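Local structure of adenylosuccinate lyase (Francisella tularensis subsp. tularensis SCHU S4, 4EEI) at residues B[248-254]-B[334-340]; B[222-226]-B[312-317]; B[355-360]-B[404-409]. The protein probably catalyses the beta-elimination of fumarate from adenylosuccinate, giving AMP, and from the succinyl-carboxamide ribotide intermediate of de novo purine biosynthesis. All coordinates share one frame. Residue numbers count along the deposited sequence, not the author numbering.

Interaction 1. Residues B[248-254]-B[334-340]; sequences VFEVYEG and LVVQRDI. With EDO (1,2-ethanediol), chain R.
Residues 251-252 and 335-336 form a two-stranded antiparallel sheet. Tyr252 and Val335 make the hydrogen-bonded pair (Tyr252 N to Val335 O 3.0 Å, Val335 N to Tyr252 O 2.8 Å); Val251 and Val336 the non-hydrogen-bonded one, CA to CA 4.6 Å. Tyr252 takes chi1 p, which lays its ring over its cross-strand partner: Val335 CB sits 3.7 Å from the centroid, a CH-pi contact. Phe249 is in the left-handed helical region (52/43); next to it Gln337 N bonds Glu250 O at 2.8 Å. Gln337 (m, t), N-cap of helix 338-346, turns its side chain back so that NE2 donates to Phe249 O at 2.8 Å and lies over the Phe249 ring. Ile340 CD1 lies 4.0 Å from Phe249 CD2. On the face carrying Val251 and Val336, Val251 CG2 meets Leu334 CD1 at 4.0 Å. Ethanediol, probably from the crystallisation liquor, accepts through O1 from Ile340 N (3.3 Å). Glu250 and Val251 rest on Leu243 of helix 217-244, and Glu250 salt-bridges Arg344 and Arg139 of strand 135-140.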
loop_
_atom_site.group_PDB
_atom_site.type_symbol
_atom_site.label_atom_id
_atom_site.label_comp_id
_atom_site.label_asym_id
_atom_site.label_seq_id
_atom_site.Cartn_x
_atom_site.Cartn_y
_atom_site.Cartn_z
ATOM N N VAL B 248 14.985 -17.945 -23.640
ATOM C CA VAL B 248 15.072 -16.878 -24.629
ATOM C C VAL B 248 16.513 -16.485 -24.945
ATOM O O VAL B 248 16.919 -16.467 -26.105
ATOM C CB VAL B 248 14.327 -15.622 -24.140
ATOM C CG1 VAL B 248 14.185 -14.611 -25.267
ATOM C CG2 VAL B 248 12.968 -16.000 -23.572
ATOM N N PHE B 249 17.283 -16.188 -23.905
ATOM C CA PHE B 249 18.716 -15.932 -24.036
ATOM C C PHE B 249 19.084 -14.881 -25.089
ATOM O O PHE B 249 20.036 -15.074 -25.842
ATOM C CB PHE B 249 19.493 -17.226 -24.283
ATOM C CG PHE B 249 20.894 -17.197 -23.741
ATOM C CD1 PHE B 249 21.163 -16.597 -22.523
ATOM C CD2 PHE B 249 21.939 -17.759 -24.450
ATOM C CE1 PHE B 249 22.448 -16.561 -22.019
ATOM C CE2 PHE B 249 23.228 -17.728 -23.954
ATOM C CZ PHE B 249 23.483 -17.128 -22.737
ATOM N N GLU B 250 18.341 -13.781 -25.149
ATOM C CA GLU B 250 18.622 -12.750 -26.143
ATOM C C GLU B 250 19.609 -11.700 -25.618
ATOM O O GLU B 250 20.246 -10.995 -26.403
ATOM C CB GLU B 250 17.307 -12.118 -26.629
ATOM C CG GLU B 250 16.476 -13.085 -27.493
ATOM C CD GLU B 250 15.148 -12.514 -27.988
ATOM O OE1 GLU B 250 14.838 -11.331 -27.695
ATOM O OE2 GLU B 250 14.412 -13.267 -28.676
ATOM N N VAL B 251 19.740 -11.603 -24.294
ATOM C CA VAL B 251 20.748 -10.727 -23.684
ATOM C C VAL B 251 21.370 -11.419 -22.477
ATOM O O VAL B 251 20.824 -12.397 -21.973
ATOM C CB VAL B 251 20.134 -9.400 -23.160
ATOM C CG1 VAL B 251 19.338 -8.687 -24.244
ATOM C CG2 VAL B 251 19.234 -9.675 -21.954
ATOM N N TYR B 252 22.514 -10.921 -22.016
ATOM C CA TYR B 252 22.991 -11.285 -20.685
ATOM C C TYR B 252 23.671 -10.095 -20.021
ATOM O O TYR B 252 24.221 -9.231 -20.708
ATOM C CB TYR B 252 23.891 -12.531 -20.692
ATOM C CG TYR B 252 25.215 -12.437 -21.450
ATOM C CD1 TYR B 252 25.338 -12.937 -22.746
ATOM C CD2 TYR B 252 26.352 -11.900 -20.850
ATOM C CE1 TYR B 252 26.549 -12.881 -23.431
ATOM C CE2 TYR B 252 27.559 -11.835 -21.525
ATOM C CZ TYR B 252 27.652 -12.327 -22.812
ATOM O OH TYR B 252 28.861 -12.265 -23.473
ATOM N N GLU B 253 23.614 -10.039 -18.692
ATOM C CA GLU B 253 24.302 -8.976 -17.957
ATOM C C GLU B 253 25.801 -9.175 -18.076
ATOM O O GLU B 253 26.311 -10.283 -17.879
ATOM C CB GLU B 253 23.855 -8.941 -16.486
ATOM C CG GLU B 253 22.418 -8.432 -16.297
ATOM C CD GLU B 253 21.968 -8.400 -14.835
ATOM O OE1 GLU B 253 22.774 -8.746 -13.938
ATOM O OE2 GLU B 253 20.800 -8.029 -14.586
ATOM N N GLY B 254 26.514 -8.103 -18.419
ATOM C CA GLY B 254 27.945 -8.196 -18.665
ATOM C C GLY B 254 28.746 -8.281 -17.377
ATOM O O GLY B 254 28.211 -8.089 -16.282
ATOM N N LEU B 334 25.177 -4.401 -20.640
ATOM C CA LEU B 334 24.336 -5.482 -21.159
ATOM C C LEU B 334 24.870 -5.991 -22.504
ATOM O O LEU B 334 25.207 -5.191 -23.381
ATOM C CB LEU B 334 22.892 -4.972 -21.334
ATOM C CG LEU B 334 21.796 -6.003 -21.611
ATOM C CD1 LEU B 334 21.649 -6.928 -20.405
ATOM C CD2 LEU B 334 20.449 -5.323 -21.913
ATOM N N VAL B 335 24.970 -7.311 -22.665
ATOM C CA VAL B 335 25.409 -7.872 -23.939
ATOM C C VAL B 335 24.176 -8.301 -24.728
ATOM O O VAL B 335 23.383 -9.115 -24.253
ATOM C CB VAL B 335 26.373 -9.061 -23.745
ATOM C CG1 VAL B 335 26.732 -9.691 -25.092
ATOM C CG2 VAL B 335 27.646 -8.602 -23.026
ATOM N N VAL B 336 23.998 -7.720 -25.911
ATOM C CA VAL B 336 22.849 -8.031 -26.757
ATOM C C VAL B 336 23.255 -9.093 -27.790
ATOM O O VAL B 336 24.237 -8.919 -28.533
ATOM C CB VAL B 336 22.298 -6.762 -27.439
ATOM C CG1 VAL B 336 21.144 -7.104 -28.355
ATOM C CG2 VAL B 336 21.843 -5.735 -26.388
ATOM N N GLN B 337 22.537 -10.214 -27.823
ATOM C CA GLN B 337 22.971 -11.326 -28.680
ATOM C C GLN B 337 22.219 -11.327 -30.006
ATOM O O GLN B 337 21.207 -12.013 -30.173
ATOM C CB GLN B 337 22.860 -12.673 -27.957
ATOM C CG GLN B 337 23.607 -12.701 -26.636
ATOM C CD GLN B 337 23.877 -14.098 -26.148
ATOM O OE1 GLN B 337 24.999 -14.577 -26.217
ATOM N NE2 GLN B 337 22.844 -14.764 -25.646
ATOM N N ARG B 338 22.736 -10.540 -30.939
ATOM C CA ARG B 338 22.015 -10.240 -32.166
ATOM C C ARG B 338 21.606 -11.456 -32.989
ATOM O O ARG B 338 20.474 -11.535 -33.457
ATOM C CB ARG B 338 22.828 -9.300 -33.045
ATOM C CG ARG B 338 22.114 -8.999 -34.334
ATOM C CD ARG B 338 22.844 -7.979 -35.163
ATOM N NE ARG B 338 21.978 -7.512 -36.238
ATOM C CZ ARG B 338 22.174 -6.395 -36.922
ATOM N NH1 ARG B 338 23.214 -5.623 -36.646
ATOM N NH2 ARG B 338 21.323 -6.051 -37.878
ATOM N N ASP B 339 22.521 -12.397 -33.177
ATOM C CA ASP B 339 22.203 -13.561 -34.001
ATOM C C ASP B 339 21.098 -14.431 -33.394
ATOM O O ASP B 339 20.252 -14.947 -34.118
ATOM C CB ASP B 339 23.457 -14.374 -34.306
ATOM C CG ASP B 339 24.379 -13.668 -35.288
ATOM O OD1 ASP B 339 23.881 -12.852 -36.100
ATOM O OD2 ASP B 339 25.598 -13.928 -35.245
ATOM N N ILE B 340 21.090 -14.573 -32.071
ATOM C CA ILE B 340 20.006 -15.292 -31.400
ATOM C C ILE B 340 18.680 -14.569 -31.606
ATOM O O ILE B 340 17.655 -15.191 -31.905
ATOM C CB ILE B 340 20.278 -15.454 -29.894
ATOM C CG1 ILE B 340 21.369 -16.506 -29.667
ATOM C CG2 ILE B 340 18.992 -15.847 -29.139
ATOM C CD1 ILE B 340 21.945 -16.486 -28.271
HETATM C C1 EDO R . 25.262 -13.119 -30.792
HETATM O O1 EDO R . 24.212 -14.027 -31.155
HETATM C C2 EDO R . 25.533 -12.121 -31.919
HETATM O O2 EDO R . 25.980 -10.872 -31.363
#

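Interaction 2. Residues B[222-226]-B[312-317]; sequences LISIH and YLPDNF
Two long helices of the helical bundle characteristic of the fumarase/aspartase (lyase 1) superfamily pack here, 217-244 against 304-333. The short segments run in roughly the same direction, crossing at 39° with axes 11.8 Å apart; the closest CA pair is Ile223 and Asn316, 8.1 Å. Pro314 kinks the second helix, its N lacking a bond to the preceding turn. Leu222 (t, p) comes first, placing CD2 3.8 Å from CZ at the edge of the Phe317 ring. Ile223, with both chi1 and chi2 m, sends CD1 against both Tyr312 CE1 (3.8 Å) and Leu313 CD2 (4.0 Å). Its carbonyl O accepts from a water at 3.2 Å, which accepts from Asn316 ND2 at 3.0 Å; that amide also bonds His287 on helix 272-293. One turn on, His226 (chi1 m) makes an offset edge-to-face pair with Phe317, His226 edge toward Phe317 face, planes at 84° and centroids 5.5 Å apart. In the same ring, His226 ND1 donates to Asn316 OD1 over just 2.6 Å, nearly straight at 168°.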
loop_
_atom_site.group_PDB
_atom_site.type_symbol
_atom_site.label_atom_id
_atom_site.label_comp_id
_atom_site.label_asym_id
_atom_site.label_seq_id
_atom_site.Cartn_x
_atom_site.Cartn_y
_atom_site.Cartn_z
ATOM N N LEU B 222 6.557 14.424 -4.106
ATOM C CA LEU B 222 7.865 13.977 -4.574
ATOM C C LEU B 222 8.010 12.466 -4.439
ATOM O O LEU B 222 8.474 11.794 -5.365
ATOM C CB LEU B 222 8.988 14.680 -3.799
ATOM C CG LEU B 222 10.416 14.203 -4.108
ATOM C CD1 LEU B 222 10.749 14.371 -5.583
ATOM C CD2 LEU B 222 11.441 14.947 -3.259
ATOM N N ILE B 223 7.622 11.938 -3.281
ATOM C CA ILE B 223 7.681 10.496 -3.049
ATOM C C ILE B 223 6.782 9.736 -4.031
ATOM O O ILE B 223 7.123 8.629 -4.459
ATOM C CB ILE B 223 7.337 10.172 -1.578
ATOM C CG1 ILE B 223 8.325 10.884 -0.652
ATOM C CG2 ILE B 223 7.344 8.666 -1.319
ATOM C CD1 ILE B 223 9.767 10.449 -0.827
ATOM N N SER B 224 5.645 10.330 -4.398
ATOM C CA SER B 224 4.775 9.749 -5.426
ATOM C C SER B 224 5.449 9.688 -6.789
ATOM O O SER B 224 5.283 8.710 -7.535
ATOM C CB SER B 224 3.463 10.527 -5.534
ATOM O OG SER B 224 2.724 10.381 -4.332
ATOM N N ILE B 225 6.198 10.730 -7.133
ATOM C CA ILE B 225 6.986 10.679 -8.365
ATOM C C ILE B 225 8.030 9.557 -8.280
ATOM O O ILE B 225 8.268 8.826 -9.248
ATOM C CB ILE B 225 7.694 12.014 -8.648
ATOM C CG1 ILE B 225 6.666 13.129 -8.858
ATOM C CG2 ILE B 225 8.596 11.897 -9.884
ATOM C CD1 ILE B 225 7.292 14.524 -8.876
ATOM N N HIS B 226 8.666 9.420 -7.123
ATOM C CA HIS B 226 9.668 8.371 -6.951
ATOM C C HIS B 226 9.013 6.987 -7.077
ATOM O O HIS B 226 9.636 6.041 -7.571
ATOM C CB HIS B 226 10.376 8.534 -5.600
ATOM C CG HIS B 226 11.421 9.606 -5.600
ATOM N ND1 HIS B 226 12.315 9.773 -4.565
ATOM C CD2 HIS B 226 11.726 10.553 -6.519
ATOM C CE1 HIS B 226 13.130 10.776 -4.848
ATOM N NE2 HIS B 226 12.801 11.263 -6.030
ATOM N N TYR B 312 12.419 6.654 6.453
ATOM C CA TYR B 312 12.167 6.427 5.029
ATOM C C TYR B 312 12.784 7.449 4.073
ATOM O O TYR B 312 13.072 7.110 2.930
ATOM C CB TYR B 312 10.670 6.208 4.746
ATOM C CG TYR B 312 9.909 7.444 4.329
ATOM C CD1 TYR B 312 9.849 7.832 2.995
ATOM C CD2 TYR B 312 9.226 8.210 5.264
ATOM C CE1 TYR B 312 9.139 8.957 2.609
ATOM C CE2 TYR B 312 8.515 9.343 4.886
ATOM C CZ TYR B 312 8.483 9.708 3.561
ATOM O OH TYR B 312 7.782 10.830 3.176
ATOM N N LEU B 313 12.970 8.693 4.507
ATOM C CA LEU B 313 13.538 9.689 3.591
ATOM C C LEU B 313 15.000 9.406 3.215
ATOM O O LEU B 313 15.331 9.408 2.031
ATOM C CB LEU B 313 13.372 11.121 4.113
ATOM C CG LEU B 313 11.964 11.706 3.997
ATOM C CD1 LEU B 313 11.932 13.137 4.557
ATOM C CD2 LEU B 313 11.480 11.684 2.552
ATOM N N PRO B 314 15.884 9.157 4.205
ATOM C CA PRO B 314 17.242 8.809 3.772
ATOM C C PRO B 314 17.273 7.500 2.982
ATOM O O PRO B 314 18.119 7.339 2.088
ATOM C CB PRO B 314 17.999 8.648 5.098
ATOM C CG PRO B 314 17.252 9.524 6.068
ATOM C CD PRO B 314 15.805 9.324 5.670
ATOM N N ASP B 315 16.379 6.568 3.301
ATOM C CA ASP B 315 16.359 5.307 2.557
ATOM C C ASP B 315 15.832 5.519 1.152
ATOM O O ASP B 315 16.321 4.919 0.209
ATOM C CB ASP B 315 15.503 4.252 3.247
ATOM C CG ASP B 315 16.159 3.686 4.485
ATOM O OD1 ASP B 315 17.352 3.973 4.716
ATOM O OD2 ASP B 315 15.480 2.944 5.225
ATOM N N ASN B 316 14.810 6.350 1.020
ATOM C CA ASN B 316 14.234 6.610 -0.293
ATOM C C ASN B 316 15.267 7.226 -1.235
ATOM O O ASN B 316 15.489 6.735 -2.341
ATOM C CB ASN B 316 13.005 7.510 -0.158
ATOM C CG ASN B 316 12.271 7.686 -1.464
ATOM O OD1 ASN B 316 12.616 8.559 -2.273
ATOM N ND2 ASN B 316 11.251 6.859 -1.683
ATOM N N PHE B 317 15.924 8.294 -0.796
ATOM C CA PHE B 317 16.951 8.898 -1.634
ATOM C C PHE B 317 18.149 7.976 -1.837
ATOM O O PHE B 317 18.707 7.887 -2.942
ATOM C CB PHE B 317 17.374 10.258 -1.069
ATOM C CG PHE B 317 16.328 11.318 -1.244
ATOM C CD1 PHE B 317 16.085 11.863 -2.497
ATOM C CD2 PHE B 317 15.583 11.764 -0.165
ATOM C CE1 PHE B 317 15.108 12.845 -2.671
ATOM C CE2 PHE B 317 14.607 12.742 -0.331
ATOM C CZ PHE B 317 14.372 13.278 -1.587
HETATM O O HOH W 1 9.028 6.193 -3.575
#

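Interaction 3. Residues B[355-360]-B[404-409]; sequences FYLHFL and LDIPEM
Three aromatic side chains project from one side of helical residues 355-360 and mesh with the extended, irregular run 404-409, without hydrogen bonds between the two. Phe359 (chi1 t) is the main bump: its ring fits a hollow lined by Ile406 CG1, 3.8 Å from CE2, Pro407 CD, 3.7 Å from CE1, and Asp405 O, 3.8 Å from CZ. A turn earlier, Phe355 (chi1 t) sets its ring edge against Pro407, CZ to CG 4.0 Å, while Met409 CE sits over one face, 3.9 Å from the centroid (CH-pi), with SD oblique at 4.3 Å, a Met-aromatic contact. This is a loop packed over a helix in the C-terminal helical domain of the superfamily, the contact's centre about 44 Å from the chain's; 404-409 links helices 388-400 and 411-418. Tyr356 (chi1 m) borders both Ile406 and Met409: CE1 lies 4.0 Å from Ile406 CG2, while OH packs 3.2 Å from Met409 CB and hydrogen-bonds Ser389 OG. Leu360 CD2 touches Leu404 CD1 at 4.1 Å.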
loop_
_atom_site.group_PDB
_atom_site.type_symbol
_atom_site.label_atom_id
_atom_site.label_comp_id
_atom_site.label_asym_id
_atom_site.label_seq_id
_atom_site.Cartn_x
_atom_site.Cartn_y
_atom_site.Cartn_z
ATOM N N PHE B 355 -0.381 -10.528 -42.534
ATOM C CA PHE B 355 0.136 -9.600 -43.529
ATOM C C PHE B 355 -0.547 -9.832 -44.871
ATOM O O PHE B 355 -1.129 -8.908 -45.449
ATOM C CB PHE B 355 1.653 -9.727 -43.671
ATOM C CG PHE B 355 2.205 -8.968 -44.843
ATOM C CD1 PHE B 355 2.383 -7.593 -44.772
ATOM C CD2 PHE B 355 2.514 -9.621 -46.029
ATOM C CE1 PHE B 355 2.877 -6.885 -45.853
ATOM C CE2 PHE B 355 3.006 -8.920 -47.114
ATOM C CZ PHE B 355 3.186 -7.548 -47.024
ATOM N N TYR B 356 -0.485 -11.071 -45.349
ATOM C CA TYR B 356 -1.109 -11.453 -46.614
ATOM C C TYR B 356 -2.622 -11.283 -46.608
ATOM O O TYR B 356 -3.210 -10.944 -47.634
ATOM C CB TYR B 356 -0.756 -12.896 -46.968
ATOM C CG TYR B 356 0.696 -13.071 -47.322
ATOM C CD1 TYR B 356 1.281 -12.306 -48.321
ATOM C CD2 TYR B 356 1.489 -13.980 -46.642
ATOM C CE1 TYR B 356 2.612 -12.455 -48.645
ATOM C CE2 TYR B 356 2.818 -14.135 -46.955
ATOM C CZ TYR B 356 3.375 -13.373 -47.956
ATOM O OH TYR B 356 4.707 -13.533 -48.269
ATOM N N LEU B 357 -3.258 -11.536 -45.467
ATOM C CA LEU B 357 -4.704 -11.356 -45.380
ATOM C C LEU B 357 -5.052 -9.895 -45.636
ATOM O O LEU B 357 -5.907 -9.588 -46.468
ATOM C CB LEU B 357 -5.243 -11.802 -44.018
ATOM C CG LEU B 357 -6.754 -11.629 -43.842
ATOM C CD1 LEU B 357 -7.503 -12.218 -45.023
ATOM C CD2 LEU B 357 -7.236 -12.267 -42.558
ATOM N N HIS B 358 -4.371 -9.005 -44.918
ATOM C CA HIS B 358 -4.545 -7.572 -45.101
ATOM C C HIS B 358 -4.201 -7.146 -46.521
ATOM O O HIS B 358 -4.885 -6.306 -47.107
ATOM C CB HIS B 358 -3.680 -6.795 -44.113
ATOM C CG HIS B 358 -4.256 -6.714 -42.735
ATOM N ND1 HIS B 358 -4.054 -7.694 -41.785
ATOM C CD2 HIS B 358 -5.017 -5.765 -42.142
ATOM C CE1 HIS B 358 -4.666 -7.348 -40.665
ATOM N NE2 HIS B 358 -5.256 -6.181 -40.853
ATOM N N PHE B 359 -3.139 -7.714 -47.078
ATOM C CA PHE B 359 -2.773 -7.362 -48.438
ATOM C C PHE B 359 -3.898 -7.668 -49.425
ATOM O O PHE B 359 -4.227 -6.841 -50.284
ATOM C CB PHE B 359 -1.483 -8.056 -48.878
ATOM C CG PHE B 359 -0.872 -7.434 -50.096
ATOM C CD1 PHE B 359 0.048 -6.402 -49.970
ATOM C CD2 PHE B 359 -1.258 -7.833 -51.366
ATOM C CE1 PHE B 359 0.596 -5.802 -51.089
ATOM C CE2 PHE B 359 -0.717 -7.236 -52.493
ATOM C CZ PHE B 359 0.212 -6.219 -52.354
ATOM N N LEU B 360 -4.495 -8.850 -49.308
ATOM C CA LEU B 360 -5.543 -9.248 -50.245
ATOM C C LEU B 360 -6.806 -8.422 -50.027
ATOM O O LEU B 360 -7.461 -8.002 -50.985
ATOM C CB LEU B 360 -5.856 -10.739 -50.117
ATOM C CG LEU B 360 -4.739 -11.711 -50.507
ATOM C CD1 LEU B 360 -5.205 -13.149 -50.366
ATOM C CD2 LEU B 360 -4.279 -11.442 -51.924
ATOM N N LEU B 404 -1.364 -8.436 -59.328
ATOM C CA LEU B 404 -0.845 -7.878 -58.084
ATOM C C LEU B 404 0.678 -7.811 -58.069
ATOM O O LEU B 404 1.349 -8.673 -58.633
ATOM C CB LEU B 404 -1.309 -8.726 -56.900
ATOM C CG LEU B 404 -2.801 -8.763 -56.585
ATOM C CD1 LEU B 404 -3.079 -9.821 -55.543
ATOM C CD2 LEU B 404 -3.267 -7.407 -56.101
ATOM N N ASP B 405 1.221 -6.786 -57.423
ATOM C CA ASP B 405 2.648 -6.763 -57.132
ATOM C C ASP B 405 2.863 -7.027 -55.642
ATOM O O ASP B 405 3.011 -6.096 -54.851
ATOM C CB ASP B 405 3.284 -5.435 -57.543
ATOM C CG ASP B 405 4.800 -5.473 -57.472
ATOM O OD1 ASP B 405 5.360 -6.589 -57.457
ATOM O OD2 ASP B 405 5.428 -4.394 -57.433
ATOM N N ILE B 406 2.868 -8.306 -55.273
ATOM C CA ILE B 406 3.055 -8.716 -53.885
ATOM C C ILE B 406 4.533 -8.666 -53.507
ATOM O O ILE B 406 5.353 -9.359 -54.102
ATOM C CB ILE B 406 2.511 -10.144 -53.649
ATOM C CG1 ILE B 406 1.050 -10.242 -54.093
ATOM C CG2 ILE B 406 2.653 -10.539 -52.187
ATOM C CD1 ILE B 406 0.362 -11.544 -53.714
ATOM N N PRO B 407 4.883 -7.846 -52.507
ATOM C CA PRO B 407 6.307 -7.738 -52.172
ATOM C C PRO B 407 6.832 -9.039 -51.577
ATOM O O PRO B 407 6.093 -9.749 -50.892
ATOM C CB PRO B 407 6.330 -6.627 -51.123
ATOM C CG PRO B 407 5.004 -6.744 -50.440
ATOM C CD PRO B 407 4.024 -7.164 -51.521
ATOM N N GLU B 408 8.091 -9.349 -51.863
ATOM C CA GLU B 408 8.715 -10.568 -51.375
ATOM C C GLU B 408 8.914 -10.491 -49.869
ATOM O O GLU B 408 9.505 -9.540 -49.361
ATOM C CB GLU B 408 10.058 -10.796 -52.071
ATOM C CG GLU B 408 10.760 -12.078 -51.661
ATOM C CD GLU B 408 9.998 -13.318 -52.084
ATOM O OE1 GLU B 408 10.129 -14.358 -51.408
ATOM O OE2 GLU B 408 9.268 -13.249 -53.095
ATOM N N MET B 409 8.414 -11.494 -49.159
ATOM C CA MET B 409 8.520 -11.513 -47.708
ATOM C C MET B 409 9.661 -12.398 -47.221
ATOM O O MET B 409 9.474 -13.243 -46.348
ATOM C CB MET B 409 7.196 -11.942 -47.074
ATOM C CG MET B 409 6.148 -10.841 -47.036
ATOM S SD MET B 409 6.831 -9.230 -46.597
ATOM C CE MET B 409 6.358 -9.131 -44.874
#

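Going from the N terminus, the first element involved is helix 217-244, carrying residues 222-226 of interaction 2 and leading into strand 251-252 of interaction 1. Helix 304-333 then returns to close interaction 2, and strand 335-336 follows directly to close interaction 1, so the two contacts cross along the chain. Two helix-then-strand units are thus joined twice, at centres 33 Å apart: helix to helix within the bundle, then strand to strand beyond the helix ends. From interaction 1, helix 338-346 leads to helix 352-363, where interaction 3 opens in series; it closes after helices 368-381 and 388-400, tying helix 352-363 to the loop before helix 411-418, about 53 Å from interaction 2 between centres.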